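Local atomic coordinates of putative N-acetylmuramoyl-L-alanine amidase,autolysin cwp6 (Peptoclostridium difficile, PDB entry 5J72), a protein that probably hydrolyses the amide bond between N-acetylmuramic acid and L-alanine in peptidoglycan, using a zinc-dependent amidase domain anchored to the cell wall by CWB2 modules. Residues 369-374 with 393-398. Numbering follows the deposited sequence.
Sequences AKSDII and ITPKTY
Two parallel strands of a beta-alpha-beta unit in a CWB2 cell wall-binding module end side by side here: 362-370 leads through helix 375-387 to 391-394, and the contact gathers where both strands run out into loops. Two backbone hydrogen bonds hold the ends. Thr-394 N reaches Ala-369 O at 3.2 Å, nearly along the C=O axis, and Ser-371 N returns to Thr-394 O at 2.9 Å, approaching from above the carbonyl plane. Each oxygen also receives a CA-H, from Ile-393 and Lys-370 respectively.

The buried side is packed with small and branched groups. Ala-369 CB and Ile-393 CG2 lie on the same face of the sheet, 4.3 Å apart, where the lone methyl of alanine suits close packing against helix 375-387. The small hydroxymethyl of Ser-371 lets CB meet Ile-393 CB at 3.8 Å while OG hydrogen-bonds His-347. This OG stands between its own backbone N and carbonyl carbon (chi1 54°), beside the Pro-395 ring. The proline N has no hydrogen to give and, as an amide nitrogen, no useful lone pair, so its closeness to OG is only packing.

At the outer side, long flexible chains bring charges together. Lys-370 and Lys-396 cross obliquely through their aliphatic parts, tightly, with Lys-370 CD 3.5 Å from Lys-396 CG. Beyond this crossing Lys-396 bends at chi3 and chi4, carrying NZ to Asp-372 OD1 from somewhat above the carboxylate plane, in a salt bridge. Lys-370 NZ also hydrogen-bonds the backbone O of Asp-420; it lies 4.7 Å from the like-charged Lys-396 NZ, and the carboxylate of Asp-372 probably eases the repulsion. One water joins Lys-370, Lys-396 and Asp-372, accepting from both NZ atoms and donating to Asp-372 OD1 at 2.7 Å, the same oxygen that Lys-396 NZ meets at 3.1 Å.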
loop_
_atom_site.group_PDB
_atom_site.type_symbol
_atom_site.label_atom_id
_atom_site.label_comp_id
_atom_site.label_asym_id
_atom_site.label_seq_id
_atom_site.Cartn_x
_atom_site.Cartn_y
_atom_site.Cartn_z
ATOM N N ALA A 369 1.779 0.761 -6.833
ATOM C CA ALA A 369 1.112 1.639 -7.755
ATOM C C ALA A 369 1.434 3.120 -7.410
ATOM O O ALA A 369 1.785 3.453 -6.275
ATOM C CB ALA A 369 -0.415 1.459 -7.627
ATOM N N LYS A 370 1.319 3.976 -8.415
ATOM C CA LYS A 370 1.529 5.400 -8.251
ATOM C C LYS A 370 0.428 5.941 -7.395
ATOM O O LYS A 370 -0.722 5.581 -7.627
ATOM C CB LYS A 370 1.471 6.052 -9.634
ATOM C CG LYS A 370 2.689 5.680 -10.495
ATOM C CD LYS A 370 2.604 6.287 -11.944
ATOM C CE LYS A 370 1.496 5.664 -12.760
ATOM N NZ LYS A 370 1.200 6.436 -14.002
ATOM N N SER A 371 0.691 6.865 -6.459
ATOM C CA SER A 371 -0.401 7.349 -5.602
ATOM C C SER A 371 -1.106 8.550 -6.178
ATOM O O SER A 371 -2.031 9.047 -5.535
ATOM C CB SER A 371 0.148 7.748 -4.240
ATOM O OG SER A 371 1.204 8.676 -4.437
ATOM N N ASP A 372 -0.693 9.047 -7.348
ATOM C CA ASP A 372 -1.384 10.223 -7.905
ATOM C C ASP A 372 -2.636 9.890 -8.674
ATOM O O ASP A 372 -3.375 10.799 -9.017
ATOM C CB ASP A 372 -0.471 11.059 -8.835
ATOM C CG ASP A 372 0.209 10.276 -9.939
ATOM O OD1 ASP A 372 0.257 10.775 -11.080
ATOM O OD2 ASP A 372 0.715 9.192 -9.669
ATOM N N ILE A 373 -2.902 8.645 -8.946
ATOM C CA ILE A 373 -4.126 8.331 -9.670
ATOM C C ILE A 373 -4.872 7.293 -8.867
ATOM O O ILE A 373 -4.279 6.689 -7.958
ATOM C CB ILE A 373 -3.773 7.823 -11.064
ATOM C CG1 ILE A 373 -2.718 6.717 -10.958
ATOM C CG2 ILE A 373 -3.235 8.998 -11.924
ATOM C CD1 ILE A 373 -2.345 6.220 -12.325
ATOM N N ILE A 374 -6.114 7.100 -9.126
ATOM C CA ILE A 374 -6.837 6.091 -8.365
ATOM C C ILE A 374 -6.968 4.765 -9.189
ATOM O O ILE A 374 -6.936 3.693 -8.621
ATOM C CB ILE A 374 -8.287 6.620 -8.117
ATOM C CG1 ILE A 374 -8.249 7.875 -7.178
ATOM C CG2 ILE A 374 -9.156 5.516 -7.528
ATOM C CD1 ILE A 374 -7.748 7.524 -5.811
ATOM N N ILE A 393 1.163 2.348 -2.215
ATOM C CA ILE A 393 1.112 3.441 -3.162
ATOM C C ILE A 393 2.208 4.476 -2.785
ATOM O O ILE A 393 2.466 4.669 -1.605
ATOM C CB ILE A 393 -0.267 4.160 -3.208
ATOM C CG1 ILE A 393 -0.709 4.646 -1.807
ATOM C CG2 ILE A 393 -1.331 3.131 -3.780
ATOM C CD1 ILE A 393 -2.021 5.542 -1.872
ATOM N N THR A 394 2.797 5.117 -3.780
ATOM C CA THR A 394 3.848 6.089 -3.483
ATOM C C THR A 394 3.942 6.934 -4.705
ATOM O O THR A 394 3.531 6.540 -5.797
ATOM C CB THR A 394 5.160 5.363 -3.140
ATOM O OG1 THR A 394 6.057 6.293 -2.507
ATOM C CG2 THR A 394 5.839 4.736 -4.388
ATOM N N PRO A 395 4.458 8.172 -4.560
ATOM C CA PRO A 395 4.543 8.985 -5.775
ATOM C C PRO A 395 5.547 8.425 -6.791
ATOM O O PRO A 395 6.408 7.634 -6.451
ATOM C CB PRO A 395 4.978 10.390 -5.220
ATOM C CG PRO A 395 4.477 10.386 -3.814
ATOM C CD PRO A 395 4.788 8.958 -3.356
ATOM N N LYS A 396 5.471 8.916 -8.013
ATOM C CA LYS A 396 6.355 8.414 -9.081
ATOM C C LYS A 396 7.831 8.675 -8.815
ATOM O O LYS A 396 8.661 7.881 -9.218
ATOM C CB LYS A 396 6.019 9.118 -10.407
ATOM C CG LYS A 396 4.622 8.926 -10.896
ATOM C CD LYS A 396 4.525 9.595 -12.261
ATOM C CE LYS A 396 3.786 10.888 -12.167
ATOM N NZ LYS A 396 2.597 10.872 -13.052
ATOM N N THR A 397 8.163 9.791 -8.114
ATOM C CA THR A 397 9.579 10.139 -7.959
ATOM C C THR A 397 10.199 9.869 -6.613
ATOM O O THR A 397 11.390 10.107 -6.488
ATOM C CB THR A 397 9.773 11.637 -8.344
ATOM O OG1 THR A 397 9.098 12.410 -7.343
ATOM C CG2 THR A 397 9.172 11.995 -9.730
ATOM N N TYR A 398 9.479 9.381 -5.588
ATOM C CA TYR A 398 10.168 9.040 -4.354
ATOM C C TYR A 398 9.423 8.022 -3.525
ATOM O O TYR A 398 8.210 7.868 -3.697
ATOM C CB TYR A 398 10.408 10.316 -3.452
ATOM C CG TYR A 398 9.137 11.003 -2.979
ATOM C CD1 TYR A 398 8.454 11.889 -3.803
ATOM C CD2 TYR A 398 8.645 10.796 -1.691
ATOM C CE1 TYR A 398 7.313 12.557 -3.366
ATOM C CE2 TYR A 398 7.504 11.466 -1.241
ATOM C CZ TYR A 398 6.846 12.342 -2.088
ATOM O OH TYR A 398 5.713 12.991 -1.685
HETATM O O HOH W 1 0.643 9.037 -13.092
#